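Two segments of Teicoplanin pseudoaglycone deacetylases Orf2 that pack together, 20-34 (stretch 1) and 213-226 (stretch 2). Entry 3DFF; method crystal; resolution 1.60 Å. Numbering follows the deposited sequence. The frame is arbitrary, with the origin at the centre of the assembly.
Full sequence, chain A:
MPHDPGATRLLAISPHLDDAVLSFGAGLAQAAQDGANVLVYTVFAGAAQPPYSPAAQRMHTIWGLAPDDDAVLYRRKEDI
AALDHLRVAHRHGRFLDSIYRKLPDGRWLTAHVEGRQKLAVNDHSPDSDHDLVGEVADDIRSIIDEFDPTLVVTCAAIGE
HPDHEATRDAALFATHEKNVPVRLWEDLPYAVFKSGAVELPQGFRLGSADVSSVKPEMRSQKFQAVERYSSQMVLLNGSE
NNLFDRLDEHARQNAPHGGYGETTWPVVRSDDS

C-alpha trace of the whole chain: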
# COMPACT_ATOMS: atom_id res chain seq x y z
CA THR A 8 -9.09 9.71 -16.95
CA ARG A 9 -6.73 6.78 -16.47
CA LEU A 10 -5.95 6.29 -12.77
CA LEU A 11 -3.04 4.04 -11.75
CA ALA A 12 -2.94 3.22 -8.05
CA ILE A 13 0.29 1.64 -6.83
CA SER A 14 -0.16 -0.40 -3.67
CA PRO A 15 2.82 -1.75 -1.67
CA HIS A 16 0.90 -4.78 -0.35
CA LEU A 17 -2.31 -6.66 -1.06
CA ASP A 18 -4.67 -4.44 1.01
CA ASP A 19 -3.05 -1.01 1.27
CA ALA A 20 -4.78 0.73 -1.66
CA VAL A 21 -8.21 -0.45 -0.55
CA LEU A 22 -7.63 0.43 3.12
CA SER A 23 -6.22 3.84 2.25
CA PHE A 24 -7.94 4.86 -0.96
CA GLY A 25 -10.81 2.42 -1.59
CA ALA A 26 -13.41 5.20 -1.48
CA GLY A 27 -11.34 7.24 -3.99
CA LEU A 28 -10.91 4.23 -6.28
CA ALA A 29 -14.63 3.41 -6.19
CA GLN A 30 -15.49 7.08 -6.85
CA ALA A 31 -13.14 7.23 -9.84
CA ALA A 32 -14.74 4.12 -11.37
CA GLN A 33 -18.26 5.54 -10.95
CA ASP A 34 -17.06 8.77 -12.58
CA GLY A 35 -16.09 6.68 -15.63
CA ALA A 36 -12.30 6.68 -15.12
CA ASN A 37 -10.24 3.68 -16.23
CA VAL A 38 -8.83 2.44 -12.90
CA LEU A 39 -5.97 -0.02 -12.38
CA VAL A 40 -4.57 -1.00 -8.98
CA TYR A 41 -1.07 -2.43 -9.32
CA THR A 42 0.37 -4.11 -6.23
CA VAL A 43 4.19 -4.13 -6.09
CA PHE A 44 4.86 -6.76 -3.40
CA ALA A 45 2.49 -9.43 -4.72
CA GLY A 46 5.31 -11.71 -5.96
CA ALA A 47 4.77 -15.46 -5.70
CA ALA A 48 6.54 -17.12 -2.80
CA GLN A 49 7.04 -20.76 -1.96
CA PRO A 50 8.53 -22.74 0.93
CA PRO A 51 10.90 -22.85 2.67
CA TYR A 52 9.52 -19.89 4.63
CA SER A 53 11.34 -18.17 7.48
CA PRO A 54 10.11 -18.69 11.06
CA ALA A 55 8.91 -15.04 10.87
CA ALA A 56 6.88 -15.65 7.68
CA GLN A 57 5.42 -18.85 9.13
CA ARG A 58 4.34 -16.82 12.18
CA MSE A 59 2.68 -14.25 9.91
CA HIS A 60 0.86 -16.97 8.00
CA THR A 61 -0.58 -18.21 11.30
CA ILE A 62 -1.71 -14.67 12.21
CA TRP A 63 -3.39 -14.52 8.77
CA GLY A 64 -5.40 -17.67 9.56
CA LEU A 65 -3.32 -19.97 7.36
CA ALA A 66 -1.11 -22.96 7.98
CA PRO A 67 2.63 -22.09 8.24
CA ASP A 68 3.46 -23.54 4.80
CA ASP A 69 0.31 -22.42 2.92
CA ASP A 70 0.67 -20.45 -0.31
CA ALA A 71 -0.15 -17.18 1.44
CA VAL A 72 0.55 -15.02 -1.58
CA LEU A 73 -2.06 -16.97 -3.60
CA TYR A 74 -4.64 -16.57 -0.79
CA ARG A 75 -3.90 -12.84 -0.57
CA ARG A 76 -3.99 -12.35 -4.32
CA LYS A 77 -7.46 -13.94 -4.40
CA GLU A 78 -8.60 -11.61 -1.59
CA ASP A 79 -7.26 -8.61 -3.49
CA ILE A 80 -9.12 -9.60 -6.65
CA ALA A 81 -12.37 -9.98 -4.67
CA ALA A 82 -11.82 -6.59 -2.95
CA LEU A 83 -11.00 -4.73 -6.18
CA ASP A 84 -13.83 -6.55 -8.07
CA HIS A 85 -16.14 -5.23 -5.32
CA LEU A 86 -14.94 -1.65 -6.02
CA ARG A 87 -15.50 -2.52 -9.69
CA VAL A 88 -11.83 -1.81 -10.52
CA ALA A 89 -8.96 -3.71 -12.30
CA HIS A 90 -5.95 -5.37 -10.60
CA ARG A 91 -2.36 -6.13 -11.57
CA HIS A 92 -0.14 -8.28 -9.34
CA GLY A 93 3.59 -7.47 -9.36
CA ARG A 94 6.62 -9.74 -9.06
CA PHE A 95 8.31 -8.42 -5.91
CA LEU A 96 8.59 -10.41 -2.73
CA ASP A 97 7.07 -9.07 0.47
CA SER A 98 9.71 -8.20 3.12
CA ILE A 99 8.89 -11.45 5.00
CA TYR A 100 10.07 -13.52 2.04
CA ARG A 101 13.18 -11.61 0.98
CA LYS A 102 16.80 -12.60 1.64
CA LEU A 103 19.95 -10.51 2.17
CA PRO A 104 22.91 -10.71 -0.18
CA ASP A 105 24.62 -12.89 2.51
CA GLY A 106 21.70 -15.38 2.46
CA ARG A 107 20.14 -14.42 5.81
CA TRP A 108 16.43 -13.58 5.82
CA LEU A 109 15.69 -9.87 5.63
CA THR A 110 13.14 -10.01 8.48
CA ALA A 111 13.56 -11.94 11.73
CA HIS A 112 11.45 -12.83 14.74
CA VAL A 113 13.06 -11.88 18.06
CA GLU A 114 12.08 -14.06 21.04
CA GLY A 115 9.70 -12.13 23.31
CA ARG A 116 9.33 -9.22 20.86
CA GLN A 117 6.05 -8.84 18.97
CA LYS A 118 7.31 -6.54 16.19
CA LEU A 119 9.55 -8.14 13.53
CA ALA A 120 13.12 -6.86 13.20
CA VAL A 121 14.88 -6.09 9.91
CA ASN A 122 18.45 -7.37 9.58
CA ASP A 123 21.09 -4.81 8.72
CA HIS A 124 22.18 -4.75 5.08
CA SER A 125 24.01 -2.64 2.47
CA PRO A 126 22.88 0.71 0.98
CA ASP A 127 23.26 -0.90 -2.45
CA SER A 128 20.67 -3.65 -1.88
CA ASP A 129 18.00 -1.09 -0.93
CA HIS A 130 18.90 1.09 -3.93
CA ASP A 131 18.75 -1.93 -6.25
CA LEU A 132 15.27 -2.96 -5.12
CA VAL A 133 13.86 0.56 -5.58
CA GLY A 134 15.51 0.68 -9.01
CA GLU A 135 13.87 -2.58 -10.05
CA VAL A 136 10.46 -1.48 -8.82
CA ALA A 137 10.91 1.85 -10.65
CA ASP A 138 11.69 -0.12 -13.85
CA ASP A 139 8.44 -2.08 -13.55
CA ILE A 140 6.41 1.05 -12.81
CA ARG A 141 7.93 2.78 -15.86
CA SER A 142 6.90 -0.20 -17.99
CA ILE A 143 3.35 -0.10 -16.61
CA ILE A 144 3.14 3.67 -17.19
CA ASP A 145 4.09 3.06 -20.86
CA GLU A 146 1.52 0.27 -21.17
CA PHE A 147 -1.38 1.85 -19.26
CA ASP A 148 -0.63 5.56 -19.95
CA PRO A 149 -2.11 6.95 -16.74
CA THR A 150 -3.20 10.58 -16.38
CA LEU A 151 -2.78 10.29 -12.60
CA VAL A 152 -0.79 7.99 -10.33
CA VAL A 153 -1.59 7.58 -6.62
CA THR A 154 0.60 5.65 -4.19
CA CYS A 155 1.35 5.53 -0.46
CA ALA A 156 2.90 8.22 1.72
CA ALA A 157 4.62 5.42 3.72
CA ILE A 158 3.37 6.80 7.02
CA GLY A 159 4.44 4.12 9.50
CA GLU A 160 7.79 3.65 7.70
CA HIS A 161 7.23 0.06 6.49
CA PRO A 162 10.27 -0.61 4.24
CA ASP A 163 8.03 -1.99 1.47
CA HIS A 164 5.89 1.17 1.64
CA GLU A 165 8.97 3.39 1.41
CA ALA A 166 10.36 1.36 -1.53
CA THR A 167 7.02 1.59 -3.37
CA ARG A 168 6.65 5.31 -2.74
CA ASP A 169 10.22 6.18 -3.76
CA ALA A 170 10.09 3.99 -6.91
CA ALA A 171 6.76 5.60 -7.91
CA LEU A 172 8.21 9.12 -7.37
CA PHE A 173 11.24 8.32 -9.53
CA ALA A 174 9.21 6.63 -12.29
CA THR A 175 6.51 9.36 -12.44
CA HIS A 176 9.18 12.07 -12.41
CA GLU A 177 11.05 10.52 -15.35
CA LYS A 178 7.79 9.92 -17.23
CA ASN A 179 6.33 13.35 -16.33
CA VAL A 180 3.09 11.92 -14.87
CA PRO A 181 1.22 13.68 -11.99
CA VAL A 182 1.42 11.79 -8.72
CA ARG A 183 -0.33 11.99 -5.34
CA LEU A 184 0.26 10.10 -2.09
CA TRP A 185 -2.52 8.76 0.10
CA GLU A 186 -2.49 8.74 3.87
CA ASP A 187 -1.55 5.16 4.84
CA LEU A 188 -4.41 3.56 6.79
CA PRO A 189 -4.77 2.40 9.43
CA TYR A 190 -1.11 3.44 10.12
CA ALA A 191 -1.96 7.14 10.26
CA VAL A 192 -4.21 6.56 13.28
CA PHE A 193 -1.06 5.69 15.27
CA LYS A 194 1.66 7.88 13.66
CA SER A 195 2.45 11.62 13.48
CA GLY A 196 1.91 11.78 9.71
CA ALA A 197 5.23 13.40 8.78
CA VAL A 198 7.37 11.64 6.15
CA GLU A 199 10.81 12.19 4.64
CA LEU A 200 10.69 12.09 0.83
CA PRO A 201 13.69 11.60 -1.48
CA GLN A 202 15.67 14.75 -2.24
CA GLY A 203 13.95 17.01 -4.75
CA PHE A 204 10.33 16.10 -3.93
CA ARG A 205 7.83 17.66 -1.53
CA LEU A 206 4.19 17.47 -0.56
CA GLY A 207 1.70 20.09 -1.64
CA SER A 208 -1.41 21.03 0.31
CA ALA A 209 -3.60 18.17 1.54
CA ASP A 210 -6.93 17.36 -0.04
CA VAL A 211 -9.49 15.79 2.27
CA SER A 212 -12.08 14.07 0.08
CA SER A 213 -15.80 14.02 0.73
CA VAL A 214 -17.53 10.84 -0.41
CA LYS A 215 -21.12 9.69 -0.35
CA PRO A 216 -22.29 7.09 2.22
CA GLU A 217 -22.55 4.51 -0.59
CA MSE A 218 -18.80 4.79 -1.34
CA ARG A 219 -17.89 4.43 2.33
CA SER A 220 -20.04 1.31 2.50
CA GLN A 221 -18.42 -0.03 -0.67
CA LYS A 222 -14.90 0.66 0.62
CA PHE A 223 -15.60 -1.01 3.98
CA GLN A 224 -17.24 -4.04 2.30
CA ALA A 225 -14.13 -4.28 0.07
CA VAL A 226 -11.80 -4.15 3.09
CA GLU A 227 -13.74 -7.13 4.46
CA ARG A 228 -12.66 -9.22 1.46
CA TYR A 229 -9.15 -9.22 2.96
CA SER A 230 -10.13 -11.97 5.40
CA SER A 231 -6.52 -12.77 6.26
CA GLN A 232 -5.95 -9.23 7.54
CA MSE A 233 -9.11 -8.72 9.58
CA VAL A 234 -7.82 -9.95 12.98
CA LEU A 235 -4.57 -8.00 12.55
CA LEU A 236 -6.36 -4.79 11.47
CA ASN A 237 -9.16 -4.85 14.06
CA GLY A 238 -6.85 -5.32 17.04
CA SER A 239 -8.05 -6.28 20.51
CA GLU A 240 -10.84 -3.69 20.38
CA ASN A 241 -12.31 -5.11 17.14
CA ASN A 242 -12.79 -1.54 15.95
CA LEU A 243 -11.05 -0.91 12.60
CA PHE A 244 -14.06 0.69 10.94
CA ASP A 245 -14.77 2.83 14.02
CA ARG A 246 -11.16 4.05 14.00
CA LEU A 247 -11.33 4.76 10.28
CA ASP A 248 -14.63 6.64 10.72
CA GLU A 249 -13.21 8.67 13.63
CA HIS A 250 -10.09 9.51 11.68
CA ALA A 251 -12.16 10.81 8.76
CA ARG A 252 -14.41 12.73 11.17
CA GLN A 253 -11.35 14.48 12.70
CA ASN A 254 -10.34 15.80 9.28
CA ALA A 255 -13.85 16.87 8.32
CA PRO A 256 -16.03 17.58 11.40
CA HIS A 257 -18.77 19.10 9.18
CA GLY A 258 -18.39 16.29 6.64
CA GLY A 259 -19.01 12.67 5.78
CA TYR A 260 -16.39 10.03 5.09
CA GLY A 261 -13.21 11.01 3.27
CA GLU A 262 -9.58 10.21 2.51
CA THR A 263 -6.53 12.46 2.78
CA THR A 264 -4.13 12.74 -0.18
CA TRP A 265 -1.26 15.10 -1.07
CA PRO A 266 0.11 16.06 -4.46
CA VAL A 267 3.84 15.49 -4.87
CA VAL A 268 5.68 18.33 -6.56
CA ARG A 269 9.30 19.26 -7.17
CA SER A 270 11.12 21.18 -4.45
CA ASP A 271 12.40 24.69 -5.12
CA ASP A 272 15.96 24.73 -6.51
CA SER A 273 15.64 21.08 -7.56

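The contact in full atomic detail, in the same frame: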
# COMPACT_ATOMS: atom_id res chain seq x y z
N ALA A 20 -4.03 -0.21 -0.81
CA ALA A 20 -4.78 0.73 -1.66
C ALA A 20 -6.24 0.76 -1.25
O ALA A 20 -6.87 1.85 -1.23
CB ALA A 20 -4.66 0.32 -3.15
N VAL A 21 -6.80 -0.41 -0.95
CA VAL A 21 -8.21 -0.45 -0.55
C VAL A 21 -8.40 0.20 0.82
O VAL A 21 -9.26 1.05 1.00
CB VAL A 21 -8.79 -1.88 -0.63
CG1 VAL A 21 -10.20 -1.91 -0.06
CG2 VAL A 21 -8.78 -2.35 -2.09
N LEU A 22 -7.57 -0.18 1.78
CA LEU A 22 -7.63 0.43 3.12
C LEU A 22 -7.50 1.94 3.07
O LEU A 22 -8.20 2.66 3.82
CB LEU A 22 -6.50 -0.10 3.99
CG LEU A 22 -6.70 -1.50 4.56
CD1 LEU A 22 -5.36 -2.04 5.04
CD2 LEU A 22 -7.74 -1.49 5.69
N SER A 23 -6.59 2.42 2.24
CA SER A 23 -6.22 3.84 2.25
C SER A 23 -7.02 4.70 1.28
O SER A 23 -7.20 5.90 1.53
CB SER A 23 -4.73 4.02 1.98
OG SER A 23 -3.95 3.29 2.90
N PHE A 24 -7.47 4.08 0.19
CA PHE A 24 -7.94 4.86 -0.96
C PHE A 24 -9.13 4.18 -1.65
O PHE A 24 -9.50 4.57 -2.76
CB PHE A 24 -6.76 5.09 -1.93
CG PHE A 24 -7.00 6.15 -2.99
CD1 PHE A 24 -7.38 7.44 -2.66
CD2 PHE A 24 -6.81 5.83 -4.33
CE1 PHE A 24 -7.59 8.42 -3.65
CE2 PHE A 24 -7.01 6.79 -5.33
CZ PHE A 24 -7.40 8.08 -5.00
N GLY A 25 -9.74 3.20 -0.99
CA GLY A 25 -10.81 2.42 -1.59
C GLY A 25 -11.99 3.30 -1.98
O GLY A 25 -12.60 3.08 -3.02
N ALA A 26 -12.32 4.28 -1.14
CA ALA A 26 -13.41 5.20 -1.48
C ALA A 26 -13.08 6.00 -2.74
O ALA A 26 -13.91 6.10 -3.64
CB ALA A 26 -13.73 6.13 -0.30
N GLY A 27 -11.86 6.54 -2.80
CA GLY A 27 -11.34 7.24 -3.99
C GLY A 27 -11.35 6.40 -5.26
O GLY A 27 -11.74 6.87 -6.34
N LEU A 28 -10.91 5.15 -5.14
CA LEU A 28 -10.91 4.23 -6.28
C LEU A 28 -12.33 3.97 -6.79
O LEU A 28 -12.57 4.00 -8.00
CB LEU A 28 -10.27 2.90 -5.89
CG LEU A 28 -8.77 2.99 -5.58
CD1 LEU A 28 -8.31 1.70 -4.96
CD2 LEU A 28 -7.96 3.32 -6.85
N ALA A 29 -13.24 3.70 -5.86
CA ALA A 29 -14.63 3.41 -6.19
C ALA A 29 -15.30 4.63 -6.83
O ALA A 29 -16.05 4.48 -7.80
CB ALA A 29 -15.39 2.97 -4.95
N GLN A 30 -14.99 5.81 -6.30
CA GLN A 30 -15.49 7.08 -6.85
C GLN A 30 -15.04 7.24 -8.30
O GLN A 30 -15.86 7.55 -9.18
CB GLN A 30 -15.01 8.27 -6.01
CG GLN A 30 -15.39 9.66 -6.55
CD GLN A 30 -16.84 10.04 -6.28
OE1 GLN A 30 -17.61 9.25 -5.72
NE2 GLN A 30 -17.22 11.25 -6.68
N ALA A 31 -13.75 7.04 -8.53
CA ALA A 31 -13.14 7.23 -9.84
C ALA A 31 -13.78 6.32 -10.88
O ALA A 31 -13.98 6.73 -12.03
CB ALA A 31 -11.63 6.97 -9.76
N ALA A 32 -14.13 5.10 -10.47
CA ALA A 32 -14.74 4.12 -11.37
C ALA A 32 -16.17 4.52 -11.74
O ALA A 32 -16.57 4.42 -12.90
CB ALA A 32 -14.71 2.74 -10.76
N GLN A 33 -16.93 4.95 -10.74
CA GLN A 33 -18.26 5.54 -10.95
C GLN A 33 -18.21 6.72 -11.91
O GLN A 33 -19.03 6.81 -12.83
CB GLN A 33 -18.86 6.00 -9.63
CG GLN A 33 -19.60 4.91 -8.90
CD GLN A 33 -20.93 5.39 -8.35
OE1 GLN A 33 -21.29 6.56 -8.47
NE2 GLN A 33 -21.68 4.47 -7.75
N ASP A 34 -17.24 7.61 -11.71
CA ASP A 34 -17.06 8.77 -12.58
C ASP A 34 -16.51 8.42 -13.97
O ASP A 34 -16.12 9.31 -14.73
CB ASP A 34 -16.19 9.83 -11.90
CG ASP A 34 -16.77 10.30 -10.58
OD1 ASP A 34 -17.95 9.99 -10.30
OD2 ASP A 34 -16.05 10.97 -9.81
N SER A 213 -14.49 14.19 0.16
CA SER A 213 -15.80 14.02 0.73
C SER A 213 -16.52 13.02 -0.16
O SER A 213 -16.73 13.28 -1.35
CB SER A 213 -16.54 15.36 0.79
OG SER A 213 -17.16 15.52 2.06
N VAL A 214 -16.84 11.85 0.38
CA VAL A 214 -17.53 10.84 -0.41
C VAL A 214 -18.88 10.48 0.17
O VAL A 214 -19.12 10.58 1.39
CB VAL A 214 -16.71 9.56 -0.65
CG1 VAL A 214 -15.39 9.89 -1.34
CG2 VAL A 214 -16.51 8.78 0.65
N LYS A 215 -19.76 10.02 -0.72
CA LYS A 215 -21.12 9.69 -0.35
C LYS A 215 -21.11 8.43 0.51
O LYS A 215 -20.16 7.64 0.44
CB LYS A 215 -21.97 9.53 -1.61
CG LYS A 215 -22.27 10.86 -2.30
CD LYS A 215 -23.27 10.73 -3.43
CE LYS A 215 -23.61 12.10 -4.02
NZ LYS A 215 -24.25 13.01 -3.02
N PRO A 216 -22.15 8.26 1.35
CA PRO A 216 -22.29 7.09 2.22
C PRO A 216 -22.12 5.76 1.47
O PRO A 216 -21.58 4.80 2.03
CB PRO A 216 -23.72 7.22 2.75
CG PRO A 216 -24.01 8.65 2.69
CD PRO A 216 -23.27 9.21 1.52
N GLU A 217 -22.57 5.73 0.22
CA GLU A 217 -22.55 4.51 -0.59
C GLU A 217 -21.11 4.06 -0.87
O GLU A 217 -20.82 2.85 -0.88
CB GLU A 217 -23.31 4.72 -1.91
CG GLU A 217 -24.84 4.79 -1.75
CD GLU A 217 -25.33 6.07 -1.09
OE1 GLU A 217 -24.69 7.14 -1.28
OE2 GLU A 217 -26.37 6.02 -0.40
N MSE A 218 -20.23 5.03 -1.09
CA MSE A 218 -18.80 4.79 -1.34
C MSE A 218 -18.09 4.32 -0.07
O MSE A 218 -17.20 3.47 -0.14
CB MSE A 218 -18.11 6.04 -1.86
CG MSE A 218 -18.64 6.58 -3.19
SE MSE A 218 -18.56 5.29 -4.65
CE MSE A 218 -20.40 4.62 -4.59
N ARG A 219 -18.45 4.90 1.07
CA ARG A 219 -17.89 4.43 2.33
C ARG A 219 -18.28 2.98 2.55
O ARG A 219 -17.45 2.16 2.94
CB ARG A 219 -18.36 5.30 3.51
CG ARG A 219 -17.95 4.74 4.88
CD ARG A 219 -18.71 5.40 6.03
NE ARG A 219 -18.66 4.62 7.27
CZ ARG A 219 -19.44 3.58 7.58
NH1 ARG A 219 -20.35 3.12 6.72
NH2 ARG A 219 -19.29 2.96 8.74
N SER A 220 -19.55 2.66 2.30
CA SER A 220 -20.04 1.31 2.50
C SER A 220 -19.27 0.36 1.57
O SER A 220 -18.87 -0.72 1.99
CB SER A 220 -21.55 1.24 2.23
OG SER A 220 -22.04 -0.06 2.47
N GLN A 221 -19.06 0.80 0.34
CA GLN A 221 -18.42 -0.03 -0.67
C GLN A 221 -16.97 -0.29 -0.28
O GLN A 221 -16.51 -1.43 -0.28
CB GLN A 221 -18.50 0.65 -2.03
CG GLN A 221 -18.14 -0.25 -3.19
CD GLN A 221 -18.32 0.44 -4.52
OE1 GLN A 221 -18.62 1.64 -4.58
NE2 GLN A 221 -18.15 -0.32 -5.60
N LYS A 222 -16.27 0.78 0.10
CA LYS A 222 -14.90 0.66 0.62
C LYS A 222 -14.83 -0.34 1.76
O LYS A 222 -14.03 -1.27 1.74
CB LYS A 222 -14.39 2.01 1.11
CG LYS A 222 -12.94 1.93 1.67
CD LYS A 222 -12.50 3.23 2.35
CE LYS A 222 -11.14 3.05 3.02
NZ LYS A 222 -10.47 4.36 3.35
N PHE A 223 -15.65 -0.14 2.80
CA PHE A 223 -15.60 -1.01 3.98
C PHE A 223 -15.94 -2.46 3.65
O PHE A 223 -15.31 -3.37 4.19
CB PHE A 223 -16.49 -0.45 5.11
CG PHE A 223 -15.94 0.79 5.79
CD1 PHE A 223 -14.81 1.46 5.30
CD2 PHE A 223 -16.58 1.31 6.91
CE1 PHE A 223 -14.32 2.62 5.93
CE2 PHE A 223 -16.10 2.46 7.55
CZ PHE A 223 -14.98 3.12 7.06
N GLN A 224 -16.92 -2.69 2.76
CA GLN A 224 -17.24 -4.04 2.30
C GLN A 224 -16.02 -4.64 1.58
O GLN A 224 -15.72 -5.81 1.75
CB GLN A 224 -18.44 -4.04 1.36
CG GLN A 224 -19.78 -3.84 2.07
CD GLN A 224 -20.89 -3.38 1.14
OE1 GLN A 224 -20.77 -3.43 -0.08
NE2 GLN A 224 -21.99 -2.92 1.74
N ALA A 225 -15.33 -3.82 0.80
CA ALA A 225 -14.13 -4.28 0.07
C ALA A 225 -13.01 -4.66 1.04
O ALA A 225 -12.38 -5.71 0.90
CB ALA A 225 -13.66 -3.23 -0.92
N VAL A 226 -12.76 -3.81 2.04
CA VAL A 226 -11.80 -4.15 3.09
C VAL A 226 -12.11 -5.53 3.67
O VAL A 226 -11.20 -6.35 3.89
CB VAL A 226 -11.77 -3.06 4.19
CG1 VAL A 226 -10.94 -3.52 5.39
CG2 VAL A 226 -11.25 -1.75 3.64
O HOH W 1 -18.79 9.85 -3.36

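How do the two backbones lie against each other? Residues 20-33 and 216-226 are helices that run in roughly opposing directions, with 136° between their N-to-C directions and a closest axial approach of 8.2 Å. The first helix is kinked where the N atoms of Ala26 and Gly27 make no bond to the turn before. The backbones come near where Gly25 faces Lys222, with their CA atoms 5.0 Å apart.

Why does Gly25 suit this close approach? Gly25 CA lies 3.9 Å from Lys222 CG, with no side chain between them. An ideal CB on Gly25 would point toward the second helix and sit 2.9 Å from Lys222 CG, a clash, and this CB of Gly25 would also clash with Val21 O, at 2.6 Å.

What does Lys222 do with its long side chain? All four chi angles are t, so the extended chain reaches the backbone of the first helix, where Lys222 CD is 3.6 Å from Ala26 N and Lys222 CE 3.4 Å from Val21 O. At its tip, Lys222 NZ donates a hydrogen bond of 2.9 Å to Leu22 O. The amine thus meets a backbone carbonyl in a buried setting, while its methylenes pack against Gly25 and Ala26.

Which apolar groups close the contact at the end near Val226? In van der Waals contact, Val21 CG1 lies 3.8 Å from both Ala225 CB and Val226 CG2, and Leu22 CD2 is 3.8 Å from Val226 CG1. Although the CA-to-CB bond of Leu22 points away, the end of its side chain comes nearer.

What happens toward the other end? Selenomethionine Met218 makes apolar contact through SE, 3.9 Å from Ala29 CB, as does Ala26 CB with Val214 CG2 at 4.0 Å. Met218 CE to Gln33 NE2, 3.4 Å, is a methyl-to-amide contact, not a hydrogen bond. A water bridges the stretches, donating to Gln30 OE1 at 2.7 Å and accepting from Lys215 N at 2.8 Å.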